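Local coordinates for protein iminosuccinate reductase (Paracoccus denitrificans, PDB 6RQA) that catalyses the NADH-dependent reduction of iminosuccinate to L-aspartate, regenerating the amino-group donor for the first step of the beta-hydroxyaspartate cycle, at residues I260-V265 and D286-L291; A266-I271 and I309-G314; K175-N180 and E201-D206. One frame throughout, in Å; residues are numbered along the deposited sequence.

Interaction 1 (I260-V265 and D286-L291); sequences IFTDEV and DQVGEL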
loop_
_atom_site.group_PDB
_atom_site.type_symbol
_atom_site.label_atom_id
_atom_site.label_comp_id
_atom_site.label_asym_id
_atom_site.label_seq_id
_atom_site.Cartn_x
_atom_site.Cartn_y
_atom_site.Cartn_z
ATOM N N ILE A 260 6.757 17.168 -24.968
ATOM C CA ILE A 260 5.991 16.499 -23.923
ATOM C C ILE A 260 6.718 16.599 -22.592
ATOM O O ILE A 260 7.935 16.390 -22.508
ATOM C CB ILE A 260 5.734 15.029 -24.304
ATOM C CG1 ILE A 260 4.957 14.952 -25.619
ATOM C CG2 ILE A 260 4.983 14.313 -23.196
ATOM C CD1 ILE A 260 4.771 13.545 -26.131
ATOM N N PHE A 261 5.963 16.919 -21.542
ATOM C CA PHE A 261 6.446 16.892 -20.170
ATOM C C PHE A 261 5.470 16.085 -19.326
ATOM O O PHE A 261 4.295 15.939 -19.672
ATOM C CB PHE A 261 6.604 18.309 -19.597
ATOM C CG PHE A 261 7.532 19.184 -20.390
ATOM C CD1 PHE A 261 7.061 19.932 -21.456
ATOM C CD2 PHE A 261 8.879 19.258 -20.070
ATOM C CE1 PHE A 261 7.914 20.737 -22.189
ATOM C CE2 PHE A 261 9.737 20.062 -20.799
ATOM C CZ PHE A 261 9.253 20.802 -21.860
ATOM N N THR A 262 5.965 15.550 -18.213
ATOM C CA THR A 262 5.132 14.723 -17.348
ATOM C C THR A 262 5.694 14.753 -15.935
ATOM O O THR A 262 6.765 15.311 -15.677
ATOM C CB THR A 262 5.044 13.282 -17.861
ATOM O OG1 THR A 262 4.063 12.564 -17.103
ATOM C CG2 THR A 262 6.386 12.584 -17.712
ATOM N N ASP A 263 4.947 14.142 -15.016
ATOM C CA ASP A 263 5.378 14.000 -13.631
ATOM C C ASP A 263 6.171 12.717 -13.408
ATOM O O ASP A 263 7.216 12.742 -12.749
ATOM C CB ASP A 263 4.164 14.041 -12.696
ATOM C CG ASP A 263 3.007 13.191 -13.196
ATOM O OD1 ASP A 263 3.222 12.344 -14.089
ATOM O OD2 ASP A 263 1.876 13.380 -12.700
ATOM N N GLU A 264 5.694 11.599 -13.949
ATOM C CA GLU A 264 6.394 10.323 -13.883
ATOM C C GLU A 264 6.416 9.728 -15.283
ATOM O O GLU A 264 5.359 9.409 -15.838
ATOM C CB GLU A 264 5.718 9.368 -12.895
ATOM C CG GLU A 264 6.525 8.118 -12.581
ATOM C CD GLU A 264 7.778 8.418 -11.779
ATOM O OE1 GLU A 264 7.816 9.463 -11.095
ATOM O OE2 GLU A 264 8.729 7.610 -11.835
ATOM N N VAL A 265 7.616 9.590 -15.853
ATOM C CA VAL A 265 7.740 9.108 -17.227
ATOM C C VAL A 265 7.254 7.670 -17.344
ATOM O O VAL A 265 6.702 7.274 -18.378
ATOM C CB VAL A 265 9.195 9.254 -17.713
ATOM C CG1 VAL A 265 9.303 8.917 -19.194
ATOM C CG2 VAL A 265 9.710 10.661 -17.440
ATOM N N ASP A 286 11.913 8.212 -24.403
ATOM C CA ASP A 286 13.026 9.137 -24.078
ATOM C C ASP A 286 12.690 10.524 -24.598
ATOM O O ASP A 286 13.368 11.455 -24.265
ATOM C CB ASP A 286 14.404 8.596 -24.455
ATOM C CG ASP A 286 14.466 7.900 -25.789
ATOM O OD1 ASP A 286 14.755 6.709 -25.793
ATOM O OD2 ASP A 286 14.272 8.569 -26.803
ATOM N N GLN A 287 11.660 10.620 -25.407
ATOM C CA GLN A 287 11.176 11.915 -25.865
ATOM C C GLN A 287 10.176 12.541 -24.904
ATOM O O GLN A 287 9.641 13.615 -25.201
ATOM C CB GLN A 287 10.542 11.780 -27.253
ATOM C CG GLN A 287 11.522 11.399 -28.349
ATOM C CD GLN A 287 10.840 11.173 -29.683
ATOM O OE1 GLN A 287 9.654 10.850 -29.740
ATOM N NE2 GLN A 287 11.588 11.346 -30.767
ATOM N N VAL A 288 9.911 11.900 -23.772
ATOM C CA VAL A 288 8.963 12.393 -22.780
ATOM C C VAL A 288 9.765 13.048 -21.662
ATOM O O VAL A 288 10.471 12.367 -20.910
ATOM C CB VAL A 288 8.071 11.264 -22.246
ATOM C CG1 VAL A 288 7.152 11.783 -21.155
ATOM C CG2 VAL A 288 7.264 10.648 -23.379
ATOM N N GLY A 289 9.658 14.370 -21.549
ATOM C CA GLY A 289 10.405 15.112 -20.558
ATOM C C GLY A 289 9.751 15.097 -19.190
ATOM O O GLY A 289 8.725 14.461 -18.953
ATOM N N GLU A 290 10.376 15.823 -18.267
ATOM C CA GLU A 290 9.902 15.939 -16.894
ATOM C C GLU A 290 9.614 17.400 -16.590
ATOM O O GLU A 290 10.481 18.260 -16.783
ATOM C CB GLU A 290 10.932 15.389 -15.903
ATOM C CG GLU A 290 11.285 13.927 -16.112
ATOM C CD GLU A 290 12.336 13.438 -15.135
ATOM O OE1 GLU A 290 12.726 14.217 -14.239
ATOM O OE2 GLU A 290 12.773 12.274 -15.262
ATOM N N LEU A 291 8.397 17.678 -16.116
ATOM C CA LEU A 291 8.045 19.045 -15.745
ATOM C C LEU A 291 8.934 19.555 -14.620
ATOM O O LEU A 291 9.295 20.737 -14.590
ATOM C CB LEU A 291 6.573 19.119 -15.340
ATOM C CG LEU A 291 6.095 20.488 -14.846
ATOM C CD1 LEU A 291 6.224 21.531 -15.947
ATOM C CD2 LEU A 291 4.670 20.419 -14.332
#

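Interaction 2 (A266-I271 and I309-G314); sequences AQSVSI and IFDGTG. With NAD (nicotinamide-adenine-dinucleotide), chain C.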
loop_
_atom_site.group_PDB
_atom_site.type_symbol
_atom_site.label_atom_id
_atom_site.label_comp_id
_atom_site.label_asym_id
_atom_site.label_seq_id
_atom_site.Cartn_x
_atom_site.Cartn_y
_atom_site.Cartn_z
ATOM N N ALA A 266 7.446 6.869 -16.292
ATOM C CA ALA A 266 6.993 5.482 -16.322
ATOM C C ALA A 266 5.475 5.395 -16.412
ATOM O O ALA A 266 4.938 4.562 -17.152
ATOM C CB ALA A 266 7.505 4.738 -15.089
ATOM N N GLN A 267 4.765 6.246 -15.668
ATOM C CA GLN A 267 3.307 6.234 -15.717
ATOM C C GLN A 267 2.772 6.921 -16.966
ATOM O O GLN A 267 1.709 6.540 -17.468
ATOM C CB GLN A 267 2.730 6.903 -14.468
ATOM C CG GLN A 267 3.179 6.272 -13.158
ATOM C CD GLN A 267 2.553 6.936 -11.945
ATOM O OE1 GLN A 267 1.542 7.629 -12.055
ATOM N NE2 GLN A 267 3.157 6.730 -10.779
ATOM N N SER A 268 3.489 7.924 -17.481
ATOM C CA SER A 268 3.011 8.653 -18.653
ATOM C C SER A 268 2.909 7.745 -19.872
ATOM O O SER A 268 1.950 7.839 -20.646
ATOM C CB SER A 268 3.933 9.836 -18.945
ATOM O OG SER A 268 3.568 10.474 -20.156
ATOM N N VAL A 269 3.890 6.856 -20.059
ATOM C CA VAL A 269 3.900 5.976 -21.226
ATOM C C VAL A 269 2.985 4.772 -21.076
ATOM O O VAL A 269 2.707 4.094 -22.073
ATOM C CB VAL A 269 5.328 5.479 -21.522
ATOM C CG1 VAL A 269 6.259 6.657 -21.763
ATOM C CG2 VAL A 269 5.835 4.615 -20.379
ATOM N N SER A 270 2.505 4.488 -19.867
ATOM C CA SER A 270 1.671 3.321 -19.608
ATOM C C SER A 270 0.216 3.677 -19.341
ATOM O O SER A 270 -0.681 3.151 -20.005
ATOM C CB SER A 270 2.238 2.527 -18.422
ATOM O OG SER A 270 2.328 3.337 -17.264
ATOM N N ILE A 271 -0.043 4.562 -18.380
ATOM C CA ILE A 271 -1.407 4.949 -18.033
ATOM C C ILE A 271 -1.728 6.389 -18.401
ATOM O O ILE A 271 -2.907 6.775 -18.350
ATOM C CB ILE A 271 -1.695 4.716 -16.533
ATOM C CG1 ILE A 271 -0.708 5.504 -15.672
ATOM C CG2 ILE A 271 -1.632 3.233 -16.206
ATOM C CD1 ILE A 271 -0.960 5.388 -14.187
ATOM N N ILE A 309 2.775 19.933 -23.998
ATOM C CA ILE A 309 1.807 19.088 -23.311
ATOM C C ILE A 309 2.405 18.643 -21.985
ATOM O O ILE A 309 3.562 18.212 -21.932
ATOM C CB ILE A 309 1.406 17.863 -24.157
ATOM C CG1 ILE A 309 0.679 18.298 -25.428
ATOM C CG2 ILE A 309 0.531 16.918 -23.351
ATOM C CD1 ILE A 309 0.249 17.140 -26.301
ATOM N N PHE A 310 1.623 18.756 -20.916
ATOM C CA PHE A 310 1.969 18.192 -19.617
ATOM C C PHE A 310 1.042 17.018 -19.342
ATOM O O PHE A 310 -0.173 17.201 -19.205
ATOM C CB PHE A 310 1.860 19.232 -18.504
ATOM C CG PHE A 310 1.911 18.638 -17.127
ATOM C CD1 PHE A 310 3.057 18.002 -16.676
ATOM C CD2 PHE A 310 0.815 18.709 -16.286
ATOM C CE1 PHE A 310 3.109 17.448 -15.411
ATOM C CE2 PHE A 310 0.860 18.160 -15.018
ATOM C CZ PHE A 310 2.009 17.528 -14.580
ATOM N N ASP A 311 1.617 15.818 -19.259
ATOM C CA ASP A 311 0.842 14.594 -19.053
ATOM C C ASP A 311 0.733 14.336 -17.552
ATOM O O ASP A 311 1.505 13.584 -16.955
ATOM C CB ASP A 311 1.488 13.424 -19.785
ATOM C CG ASP A 311 0.593 12.203 -19.840
ATOM O OD1 ASP A 311 -0.576 12.296 -19.412
ATOM O OD2 ASP A 311 1.061 11.147 -20.315
ATOM N N GLY A 312 -0.254 14.981 -16.938
ATOM C CA GLY A 312 -0.488 14.820 -15.516
ATOM C C GLY A 312 -1.185 13.519 -15.173
ATOM O O GLY A 312 -2.389 13.371 -15.409
ATOM N N THR A 313 -0.438 12.568 -14.612
ATOM C CA THR A 313 -0.996 11.274 -14.243
ATOM C C THR A 313 -1.305 11.152 -12.759
ATOM O O THR A 313 -2.165 10.345 -12.387
ATOM C CB THR A 313 -0.037 10.144 -14.643
ATOM O OG1 THR A 313 1.182 10.261 -13.898
ATOM C CG2 THR A 313 0.276 10.212 -16.127
ATOM N N GLY A 314 -0.632 11.924 -11.910
ATOM C CA GLY A 314 -0.847 11.842 -10.479
ATOM C C GLY A 314 0.148 10.931 -9.789
ATOM O O GLY A 314 0.207 9.733 -10.084
HETATM P PA NAD C . -16.259 13.567 -13.308
HETATM O O1A NAD C . -16.870 12.265 -13.743
HETATM O O2A NAD C . -16.724 14.593 -12.326
HETATM O O5B NAD C . -16.454 14.428 -14.801
HETATM C C5B NAD C . -16.138 13.555 -15.814
HETATM C C4B NAD C . -16.215 14.290 -17.126
HETATM O O4B NAD C . -15.723 13.435 -18.141
HETATM C C3B NAD C . -17.704 14.502 -17.384
HETATM O O3B NAD C . -17.989 15.743 -16.825
HETATM C C2B NAD C . -17.757 14.515 -18.917
HETATM O O2B NAD C . -17.503 15.775 -19.440
HETATM C C1B NAD C . -16.534 13.589 -19.303
HETATM N N9A NAD C . -16.980 12.240 -19.667
HETATM C C8A NAD C . -17.689 11.283 -18.917
HETATM N N7A NAD C . -17.913 10.157 -19.594
HETATM C C5A NAD C . -17.321 10.379 -20.851
HETATM C C6A NAD C . -17.211 9.577 -22.017
HETATM N N6A NAD C . -17.751 8.325 -22.026
HETATM N N1A NAD C . -16.567 10.055 -23.131
HETATM C C2A NAD C . -16.054 11.323 -23.042
HETATM N N3A NAD C . -16.076 12.195 -22.011
HETATM C C4A NAD C . -16.733 11.678 -20.915
HETATM O O3 NAD C . -14.732 13.065 -13.203
HETATM P PN NAD C . -13.773 13.996 -12.349
HETATM O O1N NAD C . -13.782 15.491 -12.545
HETATM O O2N NAD C . -13.677 13.192 -11.102
HETATM O O5D NAD C . -12.124 13.657 -12.936
HETATM C C5D NAD C . -12.231 13.417 -14.272
HETATM C C4D NAD C . -10.962 12.745 -14.734
HETATM O O4D NAD C . -9.861 13.279 -13.968
HETATM C C3D NAD C . -11.085 11.237 -14.363
HETATM O O3D NAD C . -10.750 10.539 -15.509
HETATM C C2D NAD C . -10.025 11.064 -13.260
HETATM O O2D NAD C . -9.301 9.884 -13.348
HETATM C C1D NAD C . -9.046 12.188 -13.676
HETATM N N1N NAD C . -8.188 12.573 -12.486
HETATM C C2N NAD C . -6.869 12.803 -12.752
HETATM C C3N NAD C . -6.014 13.160 -11.712
HETATM C C7N NAD C . -4.589 13.395 -12.092
HETATM O O7N NAD C . -3.740 13.705 -11.264
HETATM N N7N NAD C . -4.277 13.246 -13.421
HETATM C C4N NAD C . -6.514 13.276 -10.415
HETATM C C5N NAD C . -7.861 13.034 -10.172
HETATM C C6N NAD C . -8.711 12.677 -11.226
#

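Interaction 3 (K175-N180 and E201-D206); sequences KVIGWN and EAVELD. With NAD (nicotinamide-adenine-dinucleotide), chain C.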
loop_
_atom_site.group_PDB
_atom_site.type_symbol
_atom_site.label_atom_id
_atom_site.label_comp_id
_atom_site.label_asym_id
_atom_site.label_seq_id
_atom_site.Cartn_x
_atom_site.Cartn_y
_atom_site.Cartn_z
ATOM N N LYS A 175 -10.170 35.637 -20.629
ATOM C CA LYS A 175 -11.390 34.968 -21.048
ATOM C C LYS A 175 -11.227 33.471 -20.829
ATOM O O LYS A 175 -10.114 32.941 -20.874
ATOM C CB LYS A 175 -11.711 35.272 -22.518
ATOM C CG LYS A 175 -13.056 34.759 -22.999
ATOM C CD LYS A 175 -13.260 35.063 -24.474
ATOM C CE LYS A 175 -14.603 34.544 -24.959
ATOM N NZ LYS A 175 -14.815 34.830 -26.405
ATOM N N VAL A 176 -12.347 32.795 -20.580
ATOM C CA VAL A 176 -12.379 31.346 -20.423
ATOM C C VAL A 176 -13.397 30.787 -21.406
ATOM O O VAL A 176 -14.573 31.162 -21.365
ATOM C CB VAL A 176 -12.732 30.924 -18.987
ATOM C CG1 VAL A 176 -12.733 29.405 -18.868
ATOM C CG2 VAL A 176 -11.761 31.540 -17.992
ATOM N N ILE A 177 -12.947 29.901 -22.290
ATOM C CA ILE A 177 -13.822 29.170 -23.200
ATOM C C ILE A 177 -13.815 27.706 -22.785
ATOM O O ILE A 177 -12.776 27.170 -22.378
ATOM C CB ILE A 177 -13.392 29.336 -24.672
ATOM C CG1 ILE A 177 -11.923 28.947 -24.855
ATOM C CG2 ILE A 177 -13.635 30.764 -25.141
ATOM C CD1 ILE A 177 -11.429 29.082 -26.281
ATOM N N GLY A 178 -14.977 27.061 -22.874
ATOM C CA GLY A 178 -15.120 25.709 -22.381
ATOM C C GLY A 178 -15.880 24.831 -23.354
ATOM O O GLY A 178 -16.664 25.301 -24.181
ATOM N N TRP A 179 -15.626 23.530 -23.234
ATOM C CA TRP A 179 -16.327 22.514 -24.006
ATOM C C TRP A 179 -16.456 21.267 -23.145
ATOM O O TRP A 179 -15.549 20.941 -22.373
ATOM C CB TRP A 179 -15.593 22.188 -25.312
ATOM C CG TRP A 179 -16.261 21.116 -26.126
ATOM C CD1 TRP A 179 -17.209 21.291 -27.094
ATOM C CD2 TRP A 179 -16.028 19.704 -26.045
ATOM N NE1 TRP A 179 -17.580 20.076 -27.617
ATOM C CE2 TRP A 179 -16.870 19.086 -26.991
ATOM C CE3 TRP A 179 -15.189 18.902 -25.264
ATOM C CZ2 TRP A 179 -16.898 17.705 -27.177
ATOM C CZ3 TRP A 179 -15.219 17.531 -25.451
ATOM C CH2 TRP A 179 -16.068 16.947 -26.399
ATOM N N ASN A 180 -17.586 20.574 -23.278
ATOM C CA ASN A 180 -17.858 19.386 -22.488
ATOM C C ASN A 180 -18.590 18.368 -23.353
ATOM O O ASN A 180 -19.457 18.748 -24.154
ATOM C CB ASN A 180 -18.702 19.721 -21.250
ATOM C CG ASN A 180 -18.639 18.641 -20.188
ATOM O OD1 ASN A 180 -17.567 18.123 -19.874
ATOM N ND2 ASN A 180 -19.792 18.294 -19.631
ATOM N N GLU A 201 -17.497 31.631 -22.303
ATOM C CA GLU A 201 -18.240 31.357 -23.528
ATOM C C GLU A 201 -18.114 29.878 -23.857
ATOM O O GLU A 201 -17.006 29.388 -24.094
ATOM C CB GLU A 201 -17.728 32.203 -24.699
ATOM C CG GLU A 201 -18.264 31.747 -26.050
ATOM C CD GLU A 201 -17.715 32.556 -27.209
ATOM O OE1 GLU A 201 -18.421 32.683 -28.233
ATOM O OE2 GLU A 201 -16.582 33.065 -27.098
ATOM N N ALA A 202 -19.227 29.167 -23.972
ATOM C CA ALA A 202 -19.166 27.748 -24.374
ATOM C C ALA A 202 -18.819 27.686 -25.853
ATOM O O ALA A 202 -19.348 28.469 -26.581
ATOM C CB ALA A 202 -20.481 27.089 -24.116
ATOM N N VAL A 203 -17.950 26.779 -26.264
ATOM C CA VAL A 203 -17.554 26.688 -27.691
ATOM C C VAL A 203 -17.409 25.233 -28.097
ATOM O O VAL A 203 -17.645 24.380 -27.301
ATOM C CB VAL A 203 -16.229 27.395 -27.979
ATOM C CG1 VAL A 203 -16.321 28.889 -27.808
ATOM C CG2 VAL A 203 -15.104 26.811 -27.164
ATOM N N GLU A 204 -17.202 25.011 -29.381
ATOM C CA GLU A 204 -16.901 23.655 -29.877
ATOM C C GLU A 204 -15.379 23.544 -29.960
ATOM O O GLU A 204 -14.698 24.552 -29.957
ATOM C CB GLU A 204 -17.654 23.307 -31.161
ATOM C CG GLU A 204 -19.162 23.425 -31.069
ATOM C CD GLU A 204 -19.978 22.544 -30.135
ATOM O OE1 GLU A 204 -21.116 22.932 -29.818
ATOM O OE2 GLU A 204 -19.506 21.480 -29.735
ATOM N N LEU A 205 -14.884 22.333 -30.062
ATOM C CA LEU A 205 -13.455 22.040 -29.993
ATOM C C LEU A 205 -12.656 22.669 -31.127
ATOM O O LEU A 205 -11.443 22.854 -30.978
ATOM C CB LEU A 205 -13.228 20.527 -29.978
ATOM C CG LEU A 205 -13.572 19.829 -28.662
ATOM C CD1 LEU A 205 -13.222 18.351 -28.723
ATOM C CD2 LEU A 205 -12.856 20.504 -27.504
ATOM N N ASP A 206 -13.293 23.000 -32.253
ATOM C CA ASP A 206 -12.555 23.631 -33.342
ATOM C C ASP A 206 -12.113 25.041 -32.965
ATOM O O ASP A 206 -10.981 25.442 -33.260
ATOM C CB ASP A 206 -13.400 23.649 -34.617
ATOM C CG ASP A 206 -14.761 24.280 -34.410
ATOM O OD1 ASP A 206 -15.402 23.986 -33.382
ATOM O OD2 ASP A 206 -15.187 25.074 -35.274
HETATM P PA NAD C . -16.259 13.567 -13.308
HETATM O O1A NAD C . -16.870 12.265 -13.743
HETATM O O2A NAD C . -16.724 14.593 -12.326
HETATM O O5B NAD C . -16.454 14.428 -14.801
HETATM C C5B NAD C . -16.138 13.555 -15.814
HETATM C C4B NAD C . -16.215 14.290 -17.126
HETATM O O4B NAD C . -15.723 13.435 -18.141
HETATM C C3B NAD C . -17.704 14.502 -17.384
HETATM O O3B NAD C . -17.989 15.743 -16.825
HETATM C C2B NAD C . -17.757 14.515 -18.917
HETATM O O2B NAD C . -17.503 15.775 -19.440
HETATM C C1B NAD C . -16.534 13.589 -19.303
HETATM N N9A NAD C . -16.980 12.240 -19.667
HETATM C C8A NAD C . -17.689 11.283 -18.917
HETATM N N7A NAD C . -17.913 10.157 -19.594
HETATM C C5A NAD C . -17.321 10.379 -20.851
HETATM C C6A NAD C . -17.211 9.577 -22.017
HETATM N N6A NAD C . -17.751 8.325 -22.026
HETATM N N1A NAD C . -16.567 10.055 -23.131
HETATM C C2A NAD C . -16.054 11.323 -23.042
HETATM N N3A NAD C . -16.076 12.195 -22.011
HETATM C C4A NAD C . -16.733 11.678 -20.915
HETATM O O3 NAD C . -14.732 13.065 -13.203
HETATM P PN NAD C . -13.773 13.996 -12.349
HETATM O O1N NAD C . -13.782 15.491 -12.545
HETATM O O2N NAD C . -13.677 13.192 -11.102
HETATM O O5D NAD C . -12.124 13.657 -12.936
HETATM C C5D NAD C . -12.231 13.417 -14.272
HETATM C C4D NAD C . -10.962 12.745 -14.734
HETATM O O4D NAD C . -9.861 13.279 -13.968
HETATM C C3D NAD C . -11.085 11.237 -14.363
HETATM O O3D NAD C . -10.750 10.539 -15.509
HETATM C C2D NAD C . -10.025 11.064 -13.260
HETATM O O2D NAD C . -9.301 9.884 -13.348
HETATM C C1D NAD C . -9.046 12.188 -13.676
HETATM N N1N NAD C . -8.188 12.573 -12.486
HETATM C C2N NAD C . -6.869 12.803 -12.752
HETATM C C3N NAD C . -6.014 13.160 -11.712
HETATM C C7N NAD C . -4.589 13.395 -12.092
HETATM O O7N NAD C . -3.740 13.705 -11.264
HETATM N N7N NAD C . -4.277 13.246 -13.421
HETATM C C4N NAD C . -6.514 13.276 -10.415
HETATM C C5N NAD C . -7.861 13.034 -10.172
HETATM C C6N NAD C . -8.711 12.677 -11.226
#

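Interaction 1 (I260-V265 and D286-L291)
The F261 ring turns an edge to 286-291: CD2 of F261 lies 3.8 Å from E290 O, and that carbonyl oxygen and L291 N both sit at the rim, near the ring plane. Elsewhere the ring packs on D299 and on L143 of helix 125-143. The second flat group, the carboxylate of E290, points its OE2 to a salt bridge with R53. The methylene stem of E290 stays behind in the contact, its CG 3.9 Å from V265 CG2, the two side chains crossing at about a right angle.

Between these groups two firm backbone bonds tie the segments. G289 N donates to I260 O at 2.8 Å, and L291 N reaches T262 O at 2.9 Å, almost straight at 167°. A third, from T262 N to G289 O, is weak.

On the face shared by I260, T262, V288 and E290, the apolar contact centres on V288. With CG1 set opposite its own backbone N (chi1 177°), this methyl of V288 lies 3.6 Å from T262 CG2 and 3.9 Å from I260 CG2. From the start of the following helix V265 closes in, its CG1 4.0 Å from V288 CB. T262 thus divides its two branches: the methyl serves the apolar cluster, while OG1 is hydrogen-bonded to D311 O on the next strand. L291 itself packs on F47 of helix 36-51 and on V138, S139 and L143 of helix 125-143.

The directions of the two short strands differ by 48°, and 288-290 is only weakly bonded as a strand. It is the outermost strand, within this chain, of the parallel sheet that forms the Rossmann-type dinucleotide-binding domain.

Interaction 2 (A266-I271 and I309-G314)
Beside the NAD pocket of this Rossmann-type domain, S268 of helix 265-270 meets D311 and T313 at the C-terminal end of strand 307-311 and in the loop that follows it through G314. One buried hydrogen bond is the main polar link. S268 OG donates to D311 OD2 at 2.6 Å, meeting the oxygen on its anti side and 25° out of the carboxylate plane. The D311 side chain extends opposite its backbone N (chi1 -169°), which carries the carboxylate toward the helix; just beyond the helix end, the backbone N atoms of E273 and C274 bond to OD1 and OD2 respectively. Three donors therefore grip one carboxylate and hold its rotation. Replacing D311 by an alanine would probably leave S268 OG and those two backbone amides without their acceptor and free the turn after the helix to shift.

T313 takes the next step along the loop. Its CG2 packs 4.0 Å from S268 CA, and T313 OG1 lies 3.7 Å from Q267 CB while hydrogen-bonding to D263 OD1. The other oxygen of D263 accepts from G314 N, so that aspartate clasps the loop from the turn that precedes the helix. Backbone shape matters as well: D311 is the centre of an inverse gamma turn, closed by a weak bond from G312 N to F310 O, and G312 N lies over one face of the F310 ring, offset toward its rim. G314 lies against the nicotinamide carboxamide, its CA 3.5 Å from NAD O7N. The loop also meets the cofactor at G312, whose O accepts a hydrogen bond from the carboxamide N7N of NAD at 2.7 Å.

Interaction 3 (K175-N180 and E201-D206)
W179 and L205 form the compact heart of this contact. The leucine lies over one face of the indole, its CG 3.8 Å from the centroid of the W179 five-membered ring and only 17° off the ring normal, a CH-pi contact; CD2 of L205 reaches W179 CD2 at 3.6 Å, while CD1 extends over the six-membered ring. With CG opposite the backbone N (chi1 178°), the indole also brings its edge to the other segment, where V203 O lies in the ring plane, 3.1 Å from W179 CD1. Beside it, V203 CG2 packs on I177 CB at 3.9 Å. Strand 175-179 and strand 200-202 run parallel here: E201 N bonds to V176 O in the carbonyl plane, and V203 N donates to G178 O at 2.9 Å, whereas the bond from G178 N to E201 O is weak.

The outer side is held more sparsely and by charge. K175, extended throughout, sends NZ to E201 OE2 at 2.6 Å, a salt bridge that meets the oxygen nearly along its C-O axis; the other carboxylate oxygen, OE1, pairs with R207. Further along, exposed E204 bends back so that its OE2 takes a weak hydrogen bond from W179 NE1 at 3.2 Å, the carboxylate plane turned 77° from the ring.

The two strands and helix 186-195 make a beta-alpha-beta unit, and N180, just past the first strand, binds NAD, its side chain coming up to O2B of the adenosine ribose. N180 ND2 bonds to H182 O and OD1 to A156 N, which fixes the amide's orientation. Backbone bonds and indole-leucine packing thus join the strand pair, while the K175-E201 charges, at the more exposed end, probably add a peripheral tie.

All three contacts reach one parallel sheet, yet each reflects its place in it. Interactions 1 and 3 lie at opposite margins, pairing the outermost strands 288-290 and 200-202 with their neighbours; both are partly buried and rely on backbone bonds plus apolar packing. Interaction 3 adds the K175-E201 salt bridge, whereas in interaction 1 the E290 charge is paired with R53. Interaction 2 is buried and chiefly polar, a helix held to a strand end by a carboxylate. It touches interaction 1 directly, F261 O lying 2.7 Å from D311 N, a probable hydrogen bond between neighbouring strands. Interactions 2 and 3, about 14 Å apart at their nearest atoms, meet through NAD, at the nicotinamide and the adenosine ribose.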